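Local coordinates for XC6422 protein (Xanthomonas campestris, PDB 2FUK) that is a small lidless serine hydrolase of the alpha/beta-hydrolase fold, probably using an active-site serine to cleave its substrate, at residues A[5-8]-A[9-13]; A[63-67]-A[68-72]; A[172-175]-A[176-180]; A[202-205]-A[206-210]. One frame throughout, in Å; residues are numbered along the deposited sequence.

Contact 1: A[5-8]-A[9-13]; sequences LFPT and ESAAL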
# COMPACT_ATOMS: atom_id res chain seq x y z
N LEU A 5 -20.64 -15.86 -11.56
CA LEU A 5 -21.18 -14.99 -10.53
C LEU A 5 -20.11 -14.02 -10.06
O LEU A 5 -18.96 -14.40 -9.91
CB LEU A 5 -21.65 -15.82 -9.34
CG LEU A 5 -22.71 -16.88 -9.64
CD1 LEU A 5 -22.71 -17.94 -8.55
CD2 LEU A 5 -24.06 -16.21 -9.76
N PHE A 6 -20.49 -12.76 -9.82
CA PHE A 6 -19.53 -11.79 -9.32
C PHE A 6 -19.27 -12.27 -7.89
O PHE A 6 -20.20 -12.40 -7.09
CB PHE A 6 -20.13 -10.39 -9.31
CG PHE A 6 -19.11 -9.29 -9.28
CD1 PHE A 6 -18.58 -8.78 -10.46
CD2 PHE A 6 -18.65 -8.79 -8.07
CE1 PHE A 6 -17.62 -7.76 -10.42
CE2 PHE A 6 -17.70 -7.79 -8.02
CZ PHE A 6 -17.18 -7.27 -9.20
N PRO A 7 -18.00 -12.54 -7.55
CA PRO A 7 -17.65 -13.02 -6.21
C PRO A 7 -17.76 -12.00 -5.08
O PRO A 7 -17.68 -10.79 -5.30
CB PRO A 7 -16.23 -13.54 -6.41
CG PRO A 7 -15.67 -12.59 -7.41
CD PRO A 7 -16.81 -12.41 -8.40
N THR A 8 -17.96 -12.50 -3.86
CA THR A 8 -18.06 -11.65 -2.69
C THR A 8 -16.83 -11.88 -1.83
O THR A 8 -16.77 -11.47 -0.67
CB THR A 8 -19.32 -11.96 -1.85
OG1 THR A 8 -19.27 -13.31 -1.40
CG2 THR A 8 -20.56 -11.75 -2.69
N GLU A 9 -15.84 -12.55 -2.42
CA GLU A 9 -14.56 -12.87 -1.80
C GLU A 9 -13.62 -12.78 -3.02
O GLU A 9 -14.03 -13.14 -4.12
CB GLU A 9 -14.61 -14.29 -1.24
CG GLU A 9 -13.78 -14.59 0.00
CD GLU A 9 -14.22 -13.82 1.25
OE1 GLU A 9 -15.38 -13.94 1.71
OE2 GLU A 9 -13.37 -13.10 1.79
N SER A 10 -12.40 -12.28 -2.85
CA SER A 10 -11.50 -12.19 -4.00
C SER A 10 -11.38 -13.55 -4.67
O SER A 10 -11.14 -14.56 -4.01
CB SER A 10 -10.13 -11.67 -3.57
OG SER A 10 -10.27 -10.35 -3.08
N ALA A 11 -11.54 -13.58 -5.99
CA ALA A 11 -11.50 -14.86 -6.69
C ALA A 11 -11.15 -14.82 -8.17
O ALA A 11 -11.25 -13.79 -8.82
CB ALA A 11 -12.84 -15.55 -6.52
N ALA A 12 -10.75 -15.99 -8.67
CA ALA A 12 -10.42 -16.18 -10.07
C ALA A 12 -11.62 -16.91 -10.67
O ALA A 12 -12.21 -17.78 -10.02
CB ALA A 12 -9.16 -17.02 -10.20
N LEU A 13 -11.98 -16.55 -11.90
CA LEU A 13 -13.11 -17.18 -12.57
C LEU A 13 -12.92 -17.08 -14.07
O LEU A 13 -11.98 -16.43 -14.54
CB LEU A 13 -14.42 -16.50 -12.14
CG LEU A 13 -14.57 -15.00 -12.41
CD1 LEU A 13 -14.99 -14.75 -13.86
CD2 LEU A 13 -15.63 -14.43 -11.47
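Between L5 and L13 the chain turns back on itself: the end-to-end directions of 5-8 and 9-13 lie 153° apart, and the reversal passes through T8 and E9. At the far end the two arms are well separated, the CA atoms of L5 and L13 being 8.6 Å apart. Hydrogen bonds between the arms are absent, so this is an open bend closed by side chains rather than a hydrogen-bonded hairpin.

P7 fills the inside of the bend. Its CB lies 3.2 Å from E9 O, a tight approach of the proline ring to the backbone carbonyl just past the turn. The same CB meets the methyl of A11 (P7 CB to A11 CB, 3.9 Å), which points toward it from the start of the strand. From the other end of the ring, P7 CD touches L13 CD2 at 3.9 Å, and the two side chains cross at about a right angle. L13 reaches there because its CG stands between the backbone N and the carbonyl carbon (chi1 59°), and CD2 also comes within 3.7 Å of L5 O. One proline ring therefore spans two alternate strand residues, A11 and L13.

Outside the bend, F6 turns its ring to W103 of helix 92-107, while S10 OG is hydrogen-bonded to L28 N. A11 and L13 pair through their backbones with V26 and V24. The bend is thus the N-terminal lead-in to strand 11-17, paired antiparallel with 20-27 and, within this chain, an outermost strand of the alpha/beta-hydrolase sheet.

Contact 2: A[63-67]-A[68-72]; sequences RALRE and LGITV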
# COMPACT_ATOMS: atom_id res chain seq x y z
N ARG A 63 -4.01 -2.62 -7.03
CA ARG A 63 -3.88 -2.40 -5.59
C ARG A 63 -4.15 -0.95 -5.24
O ARG A 63 -4.78 -0.66 -4.22
CB ARG A 63 -2.48 -2.79 -5.12
CG ARG A 63 -2.32 -2.81 -3.61
CD ARG A 63 -0.92 -3.23 -3.23
NE ARG A 63 -0.49 -4.44 -3.93
CZ ARG A 63 0.76 -4.90 -3.91
NH1 ARG A 63 1.68 -4.25 -3.22
NH2 ARG A 63 1.07 -6.00 -4.59
N ALA A 64 -3.65 -0.04 -6.07
CA ALA A 64 -3.82 1.39 -5.85
C ALA A 64 -5.30 1.76 -5.78
O ALA A 64 -5.72 2.58 -4.97
CB ALA A 64 -3.14 2.16 -6.97
N LEU A 65 -6.10 1.14 -6.65
CA LEU A 65 -7.53 1.41 -6.69
C LEU A 65 -8.27 0.71 -5.55
O LEU A 65 -9.20 1.27 -4.97
CB LEU A 65 -8.11 0.97 -8.03
CG LEU A 65 -7.55 1.73 -9.24
CD1 LEU A 65 -8.11 1.12 -10.52
CD2 LEU A 65 -7.92 3.19 -9.14
N ARG A 66 -7.85 -0.51 -5.22
CA ARG A 66 -8.48 -1.26 -4.14
C ARG A 66 -8.32 -0.50 -2.82
O ARG A 66 -9.23 -0.50 -1.98
CB ARG A 66 -7.82 -2.64 -3.99
CG ARG A 66 -8.02 -3.55 -5.19
CD ARG A 66 -7.13 -4.79 -5.09
NE ARG A 66 -7.53 -5.68 -4.00
CZ ARG A 66 -6.85 -6.76 -3.64
NH1 ARG A 66 -7.29 -7.52 -2.64
NH2 ARG A 66 -5.73 -7.09 -4.27
N GLU A 67 -7.17 0.12 -2.64
CA GLU A 67 -6.89 0.87 -1.41
C GLU A 67 -7.78 2.10 -1.29
O GLU A 67 -7.86 2.72 -0.23
CB GLU A 67 -5.41 1.27 -1.36
CG GLU A 67 -4.47 0.07 -1.28
CD GLU A 67 -3.00 0.46 -1.20
OE1 GLU A 67 -2.67 1.64 -1.46
OE2 GLU A 67 -2.16 -0.42 -0.89
N LEU A 68 -8.44 2.46 -2.39
CA LEU A 68 -9.35 3.60 -2.38
C LEU A 68 -10.79 3.12 -2.23
O LEU A 68 -11.73 3.92 -2.32
CB LEU A 68 -9.21 4.40 -3.68
CG LEU A 68 -7.84 5.06 -3.91
CD1 LEU A 68 -7.89 5.85 -5.20
CD2 LEU A 68 -7.50 5.96 -2.74
N GLY A 69 -10.96 1.82 -2.01
CA GLY A 69 -12.29 1.24 -1.83
C GLY A 69 -12.97 0.77 -3.10
O GLY A 69 -14.17 0.51 -3.13
N ILE A 70 -12.19 0.65 -4.17
CA ILE A 70 -12.72 0.22 -5.46
C ILE A 70 -12.49 -1.27 -5.71
O ILE A 70 -11.42 -1.79 -5.44
CB ILE A 70 -12.07 1.04 -6.60
CG1 ILE A 70 -12.47 2.51 -6.47
CG2 ILE A 70 -12.48 0.48 -7.96
CD1 ILE A 70 -11.70 3.45 -7.39
N THR A 71 -13.52 -1.95 -6.22
CA THR A 71 -13.41 -3.37 -6.55
C THR A 71 -12.73 -3.41 -7.92
O THR A 71 -13.11 -2.68 -8.83
CB THR A 71 -14.80 -4.04 -6.66
OG1 THR A 71 -15.47 -3.96 -5.40
CG2 THR A 71 -14.66 -5.51 -7.06
N VAL A 72 -11.72 -4.26 -8.06
CA VAL A 72 -10.99 -4.30 -9.32
C VAL A 72 -11.05 -5.63 -10.05
O VAL A 72 -10.96 -6.69 -9.44
CB VAL A 72 -9.51 -3.91 -9.11
CG1 VAL A 72 -9.44 -2.52 -8.50
CG2 VAL A 72 -8.83 -4.90 -8.20
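A Schellman motif closes helix 56-66 here, with G69 as its C-prime residue, and it is built on the carbonyls of L65 and R66. The outer bond runs from I70 N to L65 O (3.2 Å, 152° at the hydrogen), the inner one from G69 N to R66 O (2.9 Å). L68 N also donates to L65 O, at 2.9 Å, and reaches it from the opposite face to I70 N, so two donors grip this one oxygen. The positive phi of G69, 90°, turns the chain out of the helix.

Beyond the cap the chain folds back along the last helical turn. R66 CA points its hydrogen at I70 O over 3.3 Å, a CH...O contact to a buried oxygen that has no other partner in the model. The aliphatic part of R66 crosses V72 at about a right angle, with CG 3.4 Å from V72 CG2; the chain then bends at chi3 (68°), and NE is hydrogen-bonded to L28 O. Beside it, V72 CG1 rests against L65 CB at 3.8 Å, and L65 CD2 faces I70 CD1.

The cap leads helix 56-66 into strand 71-75, completing the beta-alpha-beta crossover from strand 38-43 in the alpha/beta-hydrolase fold.

Contact 3: A[172-175]-A[176-180]; sequences QAVY and DWLET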
# COMPACT_ATOMS: atom_id res chain seq x y z
N GLN A 172 8.20 11.79 -25.45
CA GLN A 172 7.93 12.97 -26.25
C GLN A 172 6.80 12.72 -27.25
O GLN A 172 6.06 13.65 -27.59
CB GLN A 172 9.19 13.45 -26.98
CG GLN A 172 9.06 14.86 -27.53
CD GLN A 172 8.63 15.85 -26.47
OE1 GLN A 172 9.25 15.95 -25.41
NE2 GLN A 172 7.56 16.61 -26.75
N ALA A 173 6.66 11.48 -27.70
CA ALA A 173 5.58 11.15 -28.64
C ALA A 173 4.24 11.28 -27.92
O ALA A 173 3.24 11.71 -28.51
CB ALA A 173 5.76 9.72 -29.15
N VAL A 174 4.23 10.90 -26.65
CA VAL A 174 3.02 10.99 -25.84
C VAL A 174 2.68 12.46 -25.64
O VAL A 174 1.55 12.89 -25.87
CB VAL A 174 3.24 10.33 -24.45
CG1 VAL A 174 2.02 10.56 -23.56
CG2 VAL A 174 3.49 8.84 -24.64
N TYR A 175 3.67 13.25 -25.22
CA TYR A 175 3.43 14.66 -24.98
C TYR A 175 3.03 15.41 -26.25
O TYR A 175 2.15 16.27 -26.22
CB TYR A 175 4.68 15.30 -24.34
CG TYR A 175 5.21 14.53 -23.15
CD1 TYR A 175 4.34 13.84 -22.30
CD2 TYR A 175 6.58 14.46 -22.88
CE1 TYR A 175 4.83 13.09 -21.22
CE2 TYR A 175 7.08 13.72 -21.81
CZ TYR A 175 6.19 13.04 -20.98
OH TYR A 175 6.66 12.28 -19.93
N ASP A 176 3.66 15.07 -27.38
CA ASP A 176 3.34 15.73 -28.64
C ASP A 176 1.88 15.47 -29.02
O ASP A 176 1.24 16.30 -29.66
CB ASP A 176 4.23 15.24 -29.78
CG ASP A 176 5.65 15.78 -29.71
OD1 ASP A 176 5.94 16.67 -28.88
OD2 ASP A 176 6.50 15.32 -30.52
N TRP A 177 1.38 14.30 -28.63
CA TRP A 177 0.01 13.92 -28.92
C TRP A 177 -0.97 14.61 -27.97
O TRP A 177 -1.98 15.17 -28.39
CB TRP A 177 -0.13 12.39 -28.83
CG TRP A 177 -1.52 11.87 -28.66
CD1 TRP A 177 -2.60 12.11 -29.45
CD2 TRP A 177 -1.99 11.02 -27.61
NE1 TRP A 177 -3.71 11.46 -28.97
CE2 TRP A 177 -3.36 10.78 -27.83
CE3 TRP A 177 -1.37 10.43 -26.49
CZ2 TRP A 177 -4.13 9.98 -26.98
CZ3 TRP A 177 -2.14 9.62 -25.65
CH2 TRP A 177 -3.50 9.41 -25.90
N LEU A 178 -0.65 14.57 -26.68
CA LEU A 178 -1.51 15.18 -25.68
C LEU A 178 -1.66 16.69 -25.83
O LEU A 178 -2.72 17.24 -25.52
CB LEU A 178 -1.00 14.86 -24.27
CG LEU A 178 -1.16 13.40 -23.83
CD1 LEU A 178 -0.68 13.24 -22.38
CD2 LEU A 178 -2.62 12.96 -23.97
N GLU A 179 -0.63 17.36 -26.32
CA GLU A 179 -0.70 18.81 -26.46
C GLU A 179 -1.63 19.27 -27.58
O GLU A 179 -1.89 20.46 -27.72
CB GLU A 179 0.70 19.40 -26.66
CG GLU A 179 1.46 18.87 -27.87
CD GLU A 179 2.86 19.46 -28.01
OE1 GLU A 179 3.47 19.81 -26.97
OE2 GLU A 179 3.37 19.56 -29.14
N THR A 180 -2.15 18.33 -28.37
CA THR A 180 -3.06 18.68 -29.46
C THR A 180 -4.53 18.45 -29.14
O THR A 180 -5.41 18.82 -29.92
CB THR A 180 -2.74 17.87 -30.74
OG1 THR A 180 -3.13 16.50 -30.54
CG2 THR A 180 -1.26 17.93 -31.08
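The amide of Q172 and the carboxylate of D176 meet one helical turn apart, their planes 52° from each other. Q172 NE2 donates to D176 OD1 over 2.7 Å. The acceptor lies in the amide plane, whereas the donor comes from above the carboxylate plane, 44° out of it. Two torsions allow this: Q172 CG stands anti to the backbone N, and the chain then bends back at chi2 (53°). The other amide atom, Q172 OE1, lies in plane at the edge of the Y175 ring. On one face of the W177 indole sits L178 CD2, 3.7 Å above the plane and toward the rim.

Backbone bonds of the helix carry these groups: W177 N donates to A173 O, with a weak second bond to V174 O, and L178 N donates to V174 O at 2.9 Å. V174 and L178 lie side by side, pointing the same way, with CG1 of V174 4.0 Å from CD1 of L178. Farther on, E179 N bonds Y175 O, and T180 OG1 donates to W177 O at 2.8 Å.

Helix 171-178 connects strand 158-163 to strand 186-190. Y175 packs on Q162, L187 and R189 and hydrogen-bonds D164 through OH; L178 leans on L187, and W177 meets the ring of F149.

Contact 4: A[202-205]-A[206-210]; sequences IDLR and GALQH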
# COMPACT_ATOMS: atom_id res chain seq x y z
N ILE A 202 5.82 2.06 -6.06
CA ILE A 202 5.19 2.77 -4.96
C ILE A 202 4.89 4.20 -5.41
O ILE A 202 3.87 4.79 -5.02
CB ILE A 202 6.11 2.79 -3.72
CG1 ILE A 202 5.39 3.43 -2.54
CG2 ILE A 202 7.40 3.56 -4.03
CD1 ILE A 202 6.16 3.31 -1.24
N ASP A 203 5.77 4.77 -6.23
CA ASP A 203 5.58 6.12 -6.73
C ASP A 203 4.39 6.11 -7.69
O ASP A 203 3.62 7.06 -7.75
CB ASP A 203 6.81 6.61 -7.49
CG ASP A 203 8.04 6.65 -6.63
OD1 ASP A 203 8.57 5.56 -6.29
OD2 ASP A 203 8.49 7.76 -6.29
N LEU A 204 4.27 5.03 -8.46
CA LEU A 204 3.17 4.88 -9.40
C LEU A 204 1.86 4.84 -8.62
O LEU A 204 0.87 5.47 -9.00
CB LEU A 204 3.34 3.58 -10.21
CG LEU A 204 2.15 3.14 -11.06
CD1 LEU A 204 1.87 4.17 -12.15
CD2 LEU A 204 2.44 1.76 -11.66
N ARG A 205 1.86 4.10 -7.52
CA ARG A 205 0.68 3.99 -6.67
C ARG A 205 0.24 5.38 -6.21
O ARG A 205 -0.93 5.73 -6.28
CB ARG A 205 0.99 3.13 -5.44
CG ARG A 205 -0.21 2.86 -4.53
CD ARG A 205 0.25 2.30 -3.19
NE ARG A 205 0.96 3.32 -2.42
CZ ARG A 205 1.68 3.08 -1.33
NH1 ARG A 205 2.28 4.09 -0.70
NH2 ARG A 205 1.81 1.84 -0.87
N GLY A 206 1.20 6.17 -5.74
CA GLY A 206 0.89 7.51 -5.27
C GLY A 206 0.33 8.42 -6.35
O GLY A 206 -0.62 9.17 -6.12
N ALA A 207 0.91 8.34 -7.55
CA ALA A 207 0.46 9.17 -8.66
C ALA A 207 -0.97 8.83 -9.04
O ALA A 207 -1.76 9.72 -9.34
CB ALA A 207 1.38 8.98 -9.86
N LEU A 208 -1.29 7.54 -9.04
CA LEU A 208 -2.63 7.09 -9.40
C LEU A 208 -3.65 7.54 -8.37
O LEU A 208 -4.70 8.08 -8.71
CB LEU A 208 -2.66 5.56 -9.50
CG LEU A 208 -1.99 4.87 -10.69
CD1 LEU A 208 -1.86 3.38 -10.41
CD2 LEU A 208 -2.81 5.10 -11.96
N GLN A 209 -3.33 7.32 -7.10
CA GLN A 209 -4.24 7.68 -6.03
C GLN A 209 -4.48 9.18 -5.95
O GLN A 209 -5.61 9.63 -5.82
CB GLN A 209 -3.73 7.11 -4.70
CG GLN A 209 -3.91 5.60 -4.64
CD GLN A 209 -3.39 4.94 -3.38
OE1 GLN A 209 -3.71 3.78 -3.11
NE2 GLN A 209 -2.57 5.65 -2.62
N HIS A 210 -3.41 9.96 -6.05
CA HIS A 210 -3.59 11.41 -5.99
C HIS A 210 -4.32 11.90 -7.23
O HIS A 210 -5.12 12.85 -7.16
CB HIS A 210 -2.25 12.12 -5.88
CG HIS A 210 -2.37 13.60 -5.79
ND1 HIS A 210 -2.92 14.23 -4.69
CD2 HIS A 210 -2.06 14.58 -6.67
CE1 HIS A 210 -2.95 15.54 -4.91
NE2 HIS A 210 -2.43 15.77 -6.10
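Four successive backbone bonds, G206 N to I202 O, A207 N to D203 O, L208 N to L204 O and Q209 N to R205 O, define regular alpha-helix, the last being 3.0 Å and 167° at the hydrogen.

On one side of the helix L204 and L208 cross obliquely, L204 CG lying 4.1 Å from L208 CD1. L208 CG, anti to its own carbonyl carbon, settles 3.4 Å from L204 O. On another side R205 starts with CG anti to the backbone N (chi1 -176°) and bends at chi3, which leaves I202 CG1 over one face of the guanidinium, 3.7 Å above its plane. Q209 CG lies 3.4 Å from R205 O. The charged end of R205 has its partner across the dimer: NH2 forms a salt bridge with E67 of the second subunit, which would offset the nearness of the like-charged R205 of that subunit.

L204, A207 and L208 pack on I161 of strand 158-163, and A207 also on V188 of strand 186-190. R205 and L208 lean on A64, so helix 201-212 lies against both the sheet and helix 56-66, with its R205 side at the subunit interface.

How the contacts relate
Contacts 1 and 2 touch through F6 CZ and T71 CG2, 3.7 Å apart, and both reach the same sheet. Contact 2 meets contact 4 directly, A64 CB lying 3.9 Å from L208 CD1, with centres about 12 Å apart. These two also share the subunit interface, where E67 of each subunit forms a salt bridge with R205 of the other. Contact 3 stands apart: its nearest atoms are about 12 Å from contact 4, and its centre is about 39 Å from that of contact 1, on the opposite side of the chain's centre. V174 of contact 3 lies near, without touching, the probable catalytic triad S119, H195 and D166.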